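PDB 6JOO: CRISPR-associated protein,CRISPR-associated endonuclease Cas9 from Corynebacterium diphtheriae, which binds guide RNA and, as the complete natural protein, cleaves both strands of matching invading DNA in CRISPR adaptive immunity. Local coordinates for residues 650-655 and 782-787; 149-154 and 208-213; 674-679 and 703-708; 18-23 and 573-578. All blocks are in the same frame, centred on the assembly; numbering follows the deposited sequence.

Contact 1 of 4, residues 650-655 and 782-787. With nucleotides of chain B.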
# COMPACT_ATOMS: atom_id res chain seq x y z
N VAL A 650 -6.74 10.24 -13.61
CA VAL A 650 -7.57 10.64 -12.49
C VAL A 650 -8.16 9.39 -11.86
O VAL A 650 -8.22 8.33 -12.48
CB VAL A 650 -8.68 11.63 -12.91
CG1 VAL A 650 -8.08 12.81 -13.65
CG2 VAL A 650 -9.74 10.93 -13.76
N ARG A 651 -8.57 9.53 -10.61
CA ARG A 651 -9.09 8.42 -9.81
C ARG A 651 -10.55 8.70 -9.50
O ARG A 651 -10.86 9.63 -8.76
CB ARG A 651 -8.27 8.24 -8.53
CG ARG A 651 -8.80 7.20 -7.57
CD ARG A 651 -8.13 7.34 -6.22
NE ARG A 651 -8.43 6.21 -5.35
CZ ARG A 651 -7.65 5.15 -5.22
NH1 ARG A 651 -6.51 5.07 -5.90
NH2 ARG A 651 -8.00 4.16 -4.40
N LEU A 652 -11.44 7.89 -10.07
CA LEU A 652 -12.87 8.11 -9.95
C LEU A 652 -13.56 7.09 -9.06
O LEU A 652 -14.76 7.25 -8.79
CB LEU A 652 -13.52 8.09 -11.34
CG LEU A 652 -12.99 9.11 -12.36
CD1 LEU A 652 -13.77 9.06 -13.67
CD2 LEU A 652 -13.01 10.51 -11.77
N ARG A 653 -12.87 6.05 -8.62
CA ARG A 653 -13.49 5.08 -7.73
C ARG A 653 -13.68 5.68 -6.34
O ARG A 653 -13.04 6.67 -5.97
CB ARG A 653 -12.64 3.81 -7.64
CG ARG A 653 -11.25 4.03 -7.09
CD ARG A 653 -10.36 2.84 -7.38
NE ARG A 653 -10.35 2.50 -8.80
CZ ARG A 653 -9.62 1.52 -9.32
NH1 ARG A 653 -8.85 0.79 -8.53
NH2 ARG A 653 -9.66 1.27 -10.62
N LEU A 654 -14.57 5.05 -5.56
CA LEU A 654 -14.96 5.64 -4.29
C LEU A 654 -13.84 5.53 -3.26
O LEU A 654 -13.63 6.45 -2.46
CB LEU A 654 -16.22 4.96 -3.77
CG LEU A 654 -16.73 5.48 -2.42
CD1 LEU A 654 -16.93 6.99 -2.49
CD2 LEU A 654 -18.02 4.78 -2.03
N GLY A 655 -13.12 4.41 -3.26
CA GLY A 655 -12.09 4.20 -2.27
C GLY A 655 -10.87 5.05 -2.54
O GLY A 655 -10.37 5.11 -3.67
N ASP A 782 -23.62 5.50 -10.21
CA ASP A 782 -22.82 6.62 -10.68
C ASP A 782 -22.65 7.60 -9.53
O ASP A 782 -23.61 8.28 -9.15
CB ASP A 782 -23.47 7.28 -11.89
CG ASP A 782 -22.54 8.24 -12.60
OD1 ASP A 782 -21.35 8.29 -12.24
OD2 ASP A 782 -23.00 8.94 -13.53
N LEU A 783 -21.44 7.66 -8.97
CA LEU A 783 -21.20 8.53 -7.82
C LEU A 783 -21.50 9.99 -8.14
O LEU A 783 -21.87 10.76 -7.24
CB LEU A 783 -19.76 8.38 -7.36
CG LEU A 783 -19.33 6.94 -7.08
CD1 LEU A 783 -17.87 6.88 -6.68
CD2 LEU A 783 -20.21 6.33 -6.00
N PHE A 784 -21.35 10.40 -9.40
CA PHE A 784 -21.60 11.78 -9.78
C PHE A 784 -23.08 12.08 -9.99
O PHE A 784 -23.42 13.24 -10.23
CB PHE A 784 -20.81 12.12 -11.05
CG PHE A 784 -19.37 11.72 -10.97
CD1 PHE A 784 -18.50 12.38 -10.11
CD2 PHE A 784 -18.88 10.68 -11.75
CE1 PHE A 784 -17.17 12.01 -10.03
CE2 PHE A 784 -17.55 10.31 -11.67
CZ PHE A 784 -16.69 10.98 -10.82
N SER A 785 -23.95 11.08 -9.89
CA SER A 785 -25.39 11.30 -9.95
C SER A 785 -26.08 10.95 -8.64
O SER A 785 -27.32 10.95 -8.59
CB SER A 785 -26.00 10.49 -11.10
OG SER A 785 -25.50 10.92 -12.35
N VAL A 786 -25.32 10.66 -7.59
CA VAL A 786 -25.90 10.29 -6.30
C VAL A 786 -26.58 11.51 -5.69
O VAL A 786 -25.96 12.55 -5.48
CB VAL A 786 -24.83 9.73 -5.37
CG1 VAL A 786 -25.38 9.57 -3.96
CG2 VAL A 786 -24.31 8.40 -5.89
N GLU A 787 -27.88 11.37 -5.41
CA GLU A 787 -28.63 12.45 -4.78
C GLU A 787 -28.20 12.59 -3.33
O GLU A 787 -28.57 11.77 -2.48
CB GLU A 787 -30.13 12.18 -4.88
CG GLU A 787 -30.99 13.19 -4.14
CD GLU A 787 -32.46 12.86 -4.19
OE1 GLU A 787 -32.82 11.79 -4.73
OE2 GLU A 787 -33.27 13.67 -3.69
P U B 79 -13.89 3.57 -14.65
OP1 U B 79 -12.79 2.56 -14.66
OP2 U B 79 -14.85 3.63 -15.78
O5' U B 79 -14.73 3.41 -13.31
C5' U B 79 -14.10 3.42 -12.04
C4' U B 79 -15.09 3.71 -10.94
O4' U B 79 -15.37 5.14 -10.90
C3' U B 79 -16.46 3.06 -11.09
O3' U B 79 -16.48 1.74 -10.59
C2' U B 79 -17.38 4.01 -10.34
O2' U B 79 -17.35 3.75 -8.94
C1' U B 79 -16.72 5.37 -10.59
N1 U B 79 -17.34 6.10 -11.72
C2 U B 79 -18.62 6.60 -11.59
O2 U B 79 -19.31 6.45 -10.59
N3 U B 79 -19.09 7.27 -12.70
C4 U B 79 -18.42 7.50 -13.89
O4 U B 79 -18.99 8.13 -14.79
C5 U B 79 -17.10 6.97 -13.93
C6 U B 79 -16.62 6.31 -12.87
P C B 78 -10.02 4.70 -11.60
OP1 C B 78 -10.64 4.77 -10.25
OP2 C B 78 -9.85 3.38 -12.24
O5' C B 78 -10.87 5.62 -12.59
C5' C B 78 -10.30 6.14 -13.78
C4' C B 78 -11.36 6.55 -14.76
O4' C B 78 -10.76 7.21 -15.90
C3' C B 78 -12.17 5.42 -15.37
O3' C B 78 -13.23 5.02 -14.53
C2' C B 78 -12.65 6.01 -16.70
O2' C B 78 -13.88 6.70 -16.52
C1' C B 78 -11.56 7.02 -17.04
N1 C B 78 -10.70 6.61 -18.17
C2 C B 78 -10.38 7.60 -19.11
O2 C B 78 -10.80 8.75 -18.91
N3 C B 78 -9.60 7.29 -20.17
C4 C B 78 -9.17 6.04 -20.33
N4 C B 78 -8.41 5.77 -21.39
C5 C B 78 -9.50 5.01 -19.39
C6 C B 78 -10.26 5.33 -18.34
P G B 77 -4.99 1.75 -12.11
OP1 G B 77 -6.33 1.12 -12.28
OP2 G B 77 -4.34 2.44 -13.25
O5' G B 77 -5.03 2.82 -10.92
C5' G B 77 -6.20 2.98 -10.12
C4' G B 77 -6.84 4.35 -10.30
O4' G B 77 -5.86 5.39 -10.01
C3' G B 77 -7.40 4.65 -11.69
O3' G B 77 -8.59 5.42 -11.55
C2' G B 77 -6.31 5.53 -12.30
O2' G B 77 -6.76 6.38 -13.33
C1' G B 77 -5.84 6.31 -11.09
N9 G B 77 -4.49 6.85 -11.20
C8 G B 77 -3.36 6.23 -11.68
N7 G B 77 -2.31 7.00 -11.65
C5 G B 77 -2.77 8.19 -11.11
C6 G B 77 -2.09 9.40 -10.83
O6 G B 77 -0.89 9.66 -11.02
N1 G B 77 -2.94 10.37 -10.29
C2 G B 77 -4.28 10.18 -10.05
N2 G B 77 -4.94 11.22 -9.52
N3 G B 77 -4.93 9.06 -10.30
C4 G B 77 -4.12 8.12 -10.83
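Leu783 sets its CG anti to its own carbonyl carbon (chi1 -53°) and its CD1 anti to CA (chi2 178°), which carries CD1 to 3.9 Å from Leu654 CB. The two loops form an RNA-binding site of Cas9, both in the part of the fusion that follows the linker: 650-655 from the RuvC subdomain 3 region, 782-787 from the Topo-homology region. A second apolar touch lies beside the first, where Leu652 CD2 comes to the edge of the Phe784 ring, 3.8 Å from CZ, the two side chains crossing at about a right angle. Branched and flat apolar groups suit this buried seam, and Trp816 stacks on the same Phe784 ring. U79 of chain B reaches in between the loops. Its N3 donates to Asp782 OD1, and its O2 accepts from Leu783 N at 2.9 Å, a carboxylate and an amide N-H that match the donor and acceptor of uracil. The phosphate of C78 of chain B is held by loop 650-655. Its OP1 accepts from Leu652 N, from Arg653 N at 3.0 Å and from Arg653 NE, while Arg653 NH2 binds OP2; the Arg653 chain bends at chi3, and a positive group suits this acidic partner. Arg651 grips Gly655 O side-on with NE (2.8 Å) and NH2, which ties Arg651 to the end of its own loop, and NH1 and NH2 of the same guanidinium form salt bridges with RNA phosphate. At the other end of the loop the ribose hydroxyl O2' of G77 of chain B donates to Val650 O over 2.6 Å.

Contact 2 of 4, residues 149-154 and 208-213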
# COMPACT_ATOMS: atom_id res chain seq x y z
N TYR A 149 5.55 -24.90 26.80
CA TYR A 149 5.25 -25.91 27.81
C TYR A 149 6.37 -26.02 28.84
O TYR A 149 6.11 -26.32 30.01
CB TYR A 149 4.99 -27.27 27.15
CG TYR A 149 3.69 -27.32 26.36
CD1 TYR A 149 2.67 -26.42 26.61
CD2 TYR A 149 3.50 -28.28 25.38
CE1 TYR A 149 1.49 -26.47 25.89
CE2 TYR A 149 2.33 -28.33 24.65
CZ TYR A 149 1.33 -27.43 24.91
OH TYR A 149 0.16 -27.48 24.19
N LEU A 150 7.61 -25.79 28.42
CA LEU A 150 8.75 -25.64 29.33
C LEU A 150 9.35 -24.27 29.07
O LEU A 150 10.22 -24.11 28.20
CB LEU A 150 9.77 -26.75 29.14
CG LEU A 150 9.33 -28.12 29.66
CD1 LEU A 150 10.46 -29.14 29.54
CD2 LEU A 150 8.85 -28.02 31.10
N PRO A 151 8.91 -23.24 29.80
CA PRO A 151 9.34 -21.87 29.49
C PRO A 151 10.83 -21.69 29.67
O PRO A 151 11.47 -22.38 30.48
CB PRO A 151 8.54 -21.01 30.47
CG PRO A 151 7.38 -21.87 30.88
CD PRO A 151 7.92 -23.27 30.89
N ASP A 152 11.39 -20.75 28.92
CA ASP A 152 12.81 -20.45 28.97
C ASP A 152 13.12 -19.56 30.17
O ASP A 152 12.23 -19.08 30.88
CB ASP A 152 13.27 -19.78 27.68
CG ASP A 152 12.70 -20.45 26.44
OD1 ASP A 152 11.68 -21.17 26.56
OD2 ASP A 152 13.27 -20.26 25.34
N GLY A 153 14.41 -19.32 30.38
CA GLY A 153 14.87 -18.46 31.45
C GLY A 153 14.37 -17.04 31.28
O GLY A 153 13.95 -16.63 30.20
N PRO A 154 14.42 -16.26 32.36
CA PRO A 154 13.91 -14.88 32.29
C PRO A 154 14.62 -14.06 31.22
O PRO A 154 15.84 -14.16 31.04
CB PRO A 154 14.19 -14.33 33.70
CG PRO A 154 15.21 -15.26 34.29
CD PRO A 154 14.91 -16.60 33.70
N ASP A 208 8.18 -15.50 29.89
CA ASP A 208 8.14 -14.95 31.24
C ASP A 208 6.74 -15.07 31.84
O ASP A 208 6.59 -15.39 33.02
CB ASP A 208 8.61 -13.49 31.23
CG ASP A 208 10.03 -13.33 30.68
OD1 ASP A 208 10.83 -14.28 30.76
OD2 ASP A 208 10.33 -12.23 30.16
N TYR A 209 5.71 -14.81 31.03
CA TYR A 209 4.34 -14.95 31.52
C TYR A 209 3.95 -16.41 31.69
O TYR A 209 3.19 -16.74 32.61
CB TYR A 209 3.36 -14.25 30.57
CG TYR A 209 3.35 -12.75 30.73
CD1 TYR A 209 4.28 -11.95 30.07
CD2 TYR A 209 2.41 -12.13 31.55
CE1 TYR A 209 4.27 -10.58 30.23
CE2 TYR A 209 2.40 -10.76 31.71
CZ TYR A 209 3.33 -9.99 31.04
OH TYR A 209 3.32 -8.63 31.20
N ALA A 210 4.46 -17.30 30.83
CA ALA A 210 4.20 -18.72 31.01
C ALA A 210 4.81 -19.22 32.31
O ALA A 210 4.25 -20.11 32.96
CB ALA A 210 4.75 -19.50 29.82
N ARG A 211 5.95 -18.66 32.71
CA ARG A 211 6.57 -19.04 33.97
C ARG A 211 5.70 -18.63 35.16
O ARG A 211 5.57 -19.38 36.13
CB ARG A 211 7.96 -18.42 34.08
CG ARG A 211 9.02 -19.33 34.71
CD ARG A 211 10.41 -18.70 34.66
NE ARG A 211 10.77 -18.27 33.31
CZ ARG A 211 10.85 -16.99 32.92
NH1 ARG A 211 11.17 -16.70 31.67
NH2 ARG A 211 10.61 -16.02 33.79
N GLU A 212 5.08 -17.45 35.08
CA GLU A 212 4.15 -17.03 36.13
C GLU A 212 2.94 -17.95 36.19
O GLU A 212 2.49 -18.33 37.28
CB GLU A 212 3.71 -15.58 35.91
CG GLU A 212 2.46 -15.20 36.68
CD GLU A 212 2.23 -13.70 36.75
OE1 GLU A 212 3.14 -12.94 36.36
OE2 GLU A 212 1.15 -13.29 37.21
N ILE A 213 2.40 -18.33 35.03
CA ILE A 213 1.29 -19.27 35.00
C ILE A 213 1.72 -20.61 35.58
O ILE A 213 0.97 -21.26 36.32
CB ILE A 213 0.75 -19.42 33.57
CG1 ILE A 213 0.16 -18.10 33.06
CG2 ILE A 213 -0.30 -20.53 33.50
CD1 ILE A 213 -0.65 -18.25 31.79
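Arg211 takes hold of the loop 149-154 by one backbone oxygen. Its NE and NH1 both donate, side-on, to Asp152 O, NE at 2.9 Å and NH1 at 2.7 Å. A single acceptor serves two N-H groups, NE in the carbonyl plane and NH1 tilted 33° from it. The bend of the side chain at chi3 (-52°) places NE for this grip. Pro154 N sits over one face of the guanidinium, near the rim, while the proline ring crosses the Arg211 side chain at about a right angle, Pro154 CB 4.0 Å from Arg211 NH2; the proline nitrogen, having no hydrogen, cannot donate to anything there. Toward the helix, Pro151 CG of the loop rests 3.7 Å from Ala210 CB, where a methyl leaves room for the proline ring to approach.

In the second shell Asp208, three residues earlier on helix 206-219, positions the arginine. Its OD1 uses the anti lone pair to accept from Arg211 NH1 at 2.6 Å, a salt bridge with an N-H...O angle of 161°, so NH1 bridges Asp152 O and the carboxylate. The other oxygen, OD2, is hydrogen-bonded to Ser155 OG, just past the loop, which ties the carboxylate to both elements. Farther out, Pro151 also touches Tyr227 of helix 224-234, and Tyr149 packs against the same helix. The whole lies in the part of the fusion before the linker, about 5 Å from the nucleic acid at the nearest atoms. This arginine-locked, proline-bearing interhelical loop probably belongs to the helical recognition lobe of Cas9.

Contact 3 of 4, residues 674-679 and 703-708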
# COMPACT_ATOMS: atom_id res chain seq x y z
N SER A 674 -31.56 23.41 25.74
CA SER A 674 -30.71 24.56 25.52
C SER A 674 -31.08 25.27 24.22
O SER A 674 -31.72 24.70 23.33
CB SER A 674 -29.24 24.15 25.49
OG SER A 674 -28.40 25.23 25.14
N GLN A 675 -30.67 26.53 24.12
CA GLN A 675 -30.86 27.29 22.89
C GLN A 675 -29.90 26.79 21.82
O GLN A 675 -28.71 26.58 22.10
CB GLN A 675 -30.65 28.78 23.14
CG GLN A 675 -30.95 29.67 21.95
CD GLN A 675 -30.77 31.14 22.25
OE1 GLN A 675 -30.09 31.51 23.21
NE2 GLN A 675 -31.39 31.99 21.44
N LEU A 676 -30.40 26.59 20.61
CA LEU A 676 -29.61 26.00 19.53
C LEU A 676 -29.69 26.89 18.30
O LEU A 676 -30.75 26.99 17.67
CB LEU A 676 -30.11 24.59 19.21
CG LEU A 676 -30.18 23.61 20.38
CD1 LEU A 676 -30.94 22.36 19.97
CD2 LEU A 676 -28.79 23.25 20.88
N SER A 677 -28.58 27.53 17.95
CA SER A 677 -28.54 28.31 16.73
C SER A 677 -28.42 27.39 15.52
O SER A 677 -28.25 26.18 15.64
CB SER A 677 -27.38 29.30 16.77
OG SER A 677 -26.13 28.63 16.88
N VAL A 678 -28.51 27.99 14.33
CA VAL A 678 -28.34 27.22 13.10
C VAL A 678 -26.94 26.64 13.04
O VAL A 678 -26.73 25.52 12.56
CB VAL A 678 -28.67 28.08 11.87
CG1 VAL A 678 -28.49 27.28 10.59
CG2 VAL A 678 -30.09 28.62 11.97
N SER A 679 -25.95 27.38 13.54
CA SER A 679 -24.58 26.85 13.58
C SER A 679 -24.48 25.66 14.52
O SER A 679 -23.77 24.69 14.23
CB SER A 679 -23.61 27.95 14.00
OG SER A 679 -22.30 27.42 14.16
N GLU A 703 -32.45 31.96 13.24
CA GLU A 703 -32.18 31.90 14.67
C GLU A 703 -32.07 30.48 15.20
O GLU A 703 -31.64 30.29 16.34
CB GLU A 703 -33.27 32.65 15.43
CG GLU A 703 -33.46 34.09 14.97
CD GLU A 703 -34.63 34.76 15.66
OE1 GLU A 703 -35.01 34.31 16.76
OE2 GLU A 703 -35.19 35.72 15.09
N GLY A 704 -32.45 29.49 14.41
CA GLY A 704 -32.37 28.11 14.86
C GLY A 704 -33.49 27.79 15.82
O GLY A 704 -34.65 28.09 15.55
N LEU A 705 -33.14 27.18 16.94
CA LEU A 705 -34.11 26.79 17.95
C LEU A 705 -33.90 27.60 19.21
O LEU A 705 -32.77 27.66 19.72
CB LEU A 705 -33.98 25.30 18.27
CG LEU A 705 -34.68 24.32 17.33
CD1 LEU A 705 -34.31 22.89 17.70
CD2 LEU A 705 -36.18 24.51 17.38
N PRO A 706 -34.94 28.23 19.74
CA PRO A 706 -34.82 28.89 21.04
C PRO A 706 -34.80 27.88 22.17
O PRO A 706 -35.20 26.72 22.01
CB PRO A 706 -36.07 29.77 21.10
CG PRO A 706 -37.07 29.03 20.26
CD PRO A 706 -36.28 28.39 19.15
N ALA A 707 -34.32 28.33 23.32
CA ALA A 707 -34.31 27.48 24.50
C ALA A 707 -35.73 27.08 24.87
O ALA A 707 -36.64 27.91 24.90
CB ALA A 707 -33.64 28.20 25.67
N ASN A 708 -35.92 25.79 25.14
CA ASN A 708 -37.27 25.29 25.39
C ASN A 708 -37.22 24.09 26.33
O ASN A 708 -36.76 23.01 25.92
CB ASN A 708 -37.94 24.92 24.06
CG ASN A 708 -39.44 24.71 24.20
OD1 ASN A 708 -39.91 24.04 25.11
ND2 ASN A 708 -40.20 25.29 23.28
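Segments 674-679 and 703-708 run antiparallel, their directions 168° apart, and join in a single beta bridge in which Leu676 and Leu705 form a hydrogen-bonded pair. Leu676 N donates to Leu705 O at 2.7 Å, and Leu705 N donates back to Leu676 O. Both segments belong to the Cas9 beta-hairpin domain, in the part of the fusion after the linker.

The two leucines lie side by side and point the same way, CB to CB 4.0 Å, and each touches Leu693 of helix 687-694; long apolar chains suit this buried side. On the more exposed side Gln675 holds CG anti to its backbone N, and that atom lies 3.5 Å from Leu705 O, while its CB meets Ala707 CB at 4.0 Å. Gly704 has a positive phi of 76°, easily adopted without a side chain, and there is no room for a CB beside Leu676 O and Ser677; its CA comes 3.4 Å from Leu676 O in a CA-H...O contact.

Ser677 is the N-cap of helix 678-681: its OG caps a backbone N, while its own N donates to Asp680 OD2, a reciprocal pattern consistent with a capping box. In the first turn of that helix, Val678 puts its CG2 branch 3.5 Å from Gly704 N.

Contact 4 of 4, residues 18-23 and 573-578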
# COMPACT_ATOMS: atom_id res chain seq x y z
N GLY A 18 8.23 10.41 -20.32
CA GLY A 18 8.21 11.09 -21.60
C GLY A 18 7.84 10.16 -22.74
O GLY A 18 8.58 9.22 -23.03
N LEU A 19 6.71 10.41 -23.38
CA LEU A 19 6.23 9.58 -24.48
C LEU A 19 6.22 10.40 -25.77
O LEU A 19 5.64 11.49 -25.81
CB LEU A 19 4.83 9.03 -24.20
CG LEU A 19 4.74 8.08 -23.00
CD1 LEU A 19 3.29 7.74 -22.73
CD2 LEU A 19 5.55 6.82 -23.25
N ALA A 20 6.86 9.87 -26.81
CA ALA A 20 6.98 10.57 -28.08
C ALA A 20 6.90 9.58 -29.23
O ALA A 20 7.46 8.49 -29.17
CB ALA A 20 8.30 11.35 -28.16
N ALA A 21 6.19 9.98 -30.28
CA ALA A 21 6.08 9.21 -31.52
C ALA A 21 6.07 10.19 -32.68
O ALA A 21 5.16 11.01 -32.78
CB ALA A 21 4.83 8.33 -31.53
N ILE A 22 7.07 10.10 -33.55
CA ILE A 22 7.25 11.03 -34.66
C ILE A 22 7.23 10.25 -35.96
O ILE A 22 7.97 9.27 -36.11
CB ILE A 22 8.56 11.83 -34.52
CG1 ILE A 22 8.58 12.63 -33.22
CG2 ILE A 22 8.75 12.75 -35.72
CD1 ILE A 22 9.25 11.92 -32.06
N GLU A 23 6.39 10.68 -36.90
CA GLU A 23 6.33 10.04 -38.21
C GLU A 23 7.66 10.19 -38.93
O GLU A 23 8.22 11.29 -38.99
CB GLU A 23 5.20 10.63 -39.04
CG GLU A 23 5.01 9.96 -40.39
CD GLU A 23 3.85 10.54 -41.18
OE1 GLU A 23 3.19 11.48 -40.67
OE2 GLU A 23 3.59 10.07 -42.30
N ASP A 573 12.58 15.45 -24.68
CA ASP A 573 13.71 14.53 -24.51
C ASP A 573 13.38 13.16 -25.08
O ASP A 573 14.24 12.49 -25.66
CB ASP A 573 14.09 14.43 -23.03
CG ASP A 573 14.71 15.72 -22.49
OD1 ASP A 573 14.68 16.75 -23.19
OD2 ASP A 573 15.22 15.70 -21.35
N ALA A 574 12.12 12.72 -24.93
CA ALA A 574 11.71 11.45 -25.52
C ALA A 574 11.76 11.50 -27.04
O ALA A 574 12.01 10.47 -27.69
CB ALA A 574 10.31 11.07 -25.04
N ALA A 575 11.52 12.67 -27.63
CA ALA A 575 11.54 12.78 -29.09
C ALA A 575 12.95 12.59 -29.63
O ALA A 575 13.16 11.89 -30.62
CB ALA A 575 10.96 14.12 -29.52
N VAL A 576 13.93 13.22 -28.98
CA VAL A 576 15.32 13.05 -29.39
C VAL A 576 15.75 11.60 -29.24
O VAL A 576 16.53 11.07 -30.04
CB VAL A 576 16.23 14.00 -28.58
CG1 VAL A 576 17.70 13.73 -28.85
CG2 VAL A 576 15.88 15.45 -28.89
N ILE A 577 15.22 10.92 -28.22
CA ILE A 577 15.61 9.54 -27.93
C ILE A 577 15.16 8.60 -29.04
O ILE A 577 15.83 7.60 -29.33
CB ILE A 577 15.07 9.13 -26.55
CG1 ILE A 577 15.86 9.84 -25.44
CG2 ILE A 577 15.09 7.63 -26.34
CD1 ILE A 577 17.28 10.21 -25.84
N ALA A 578 14.04 8.91 -29.71
CA ALA A 578 13.56 8.08 -30.81
C ALA A 578 14.50 8.07 -32.01
O ALA A 578 14.28 7.27 -32.93
CB ALA A 578 12.17 8.54 -31.25
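Ala574 and Ala575 lean on strand 18-23 from a helical turn held by its own backbone, in which Ile577 N donates to Asp573 O at 3.2 Å. Between helix and strand the contact is apolar. Ala574 CB rests over the backbone of Gly18, next to its carbonyl; where the strand has only a glycine, the helix can come in close. Ala20 CB meets both alanines, 3.7 Å from Ala574 CB and 4.1 Å from Ala575 CB. Farther along, Ile22 sets CG1 anti to its carbonyl carbon (chi1 -59°), and CD1 at the end of that branch lies 3.8 Å from Ala575 CB. Small residues at the closest points and a longer one where the helix diverges match the geometry: the axes of the short segments approach to 6.9 Å at an angle of 49°. The touching side chains of the two segments are all apolar.

The strand lies in the part of the engineered fusion before the linker and the helix in the part after it, so the contact joins the two parts of the construct. Both belong to the RuvC-like nuclease domain, whose mixed sheet has an RNase H-type core. Strand 16-24 sits between strands 6-12 and 30-40, antiparallel to each. Helix 569-577 covers one side of this sheet, Ala574 also touching Asp11 and Ile577 reaching strand 495-499, while Leu19 and Ala21 face away from it to Trp482 of helix 470-490.

How the contacts relate
Contacts 1 and 4 are buried, contacts 2 and 3 only partly so, and no two contacts touch. Contacts 1 and 4 each draw one segment, 650-655 and 573-578, from the RuvC subdomain 3 region, while contact 3 stays within the beta-hairpin domain. Contact 4 is pure apolar packing of a helix on the RuvC sheet, whereas contact 1, about 35 Å from it between centres, adds to a small apolar seam many polar bonds to RNA. Contact 2, on the opposite side of the chain's centre from contacts 1 and 4, relies on an arginine gripping a loop; contact 3 relies on backbone pairing. Contact 2 is nested within contact 4's loop, contact 3 within contact 1's. Only contact 4 joins the two fused parts.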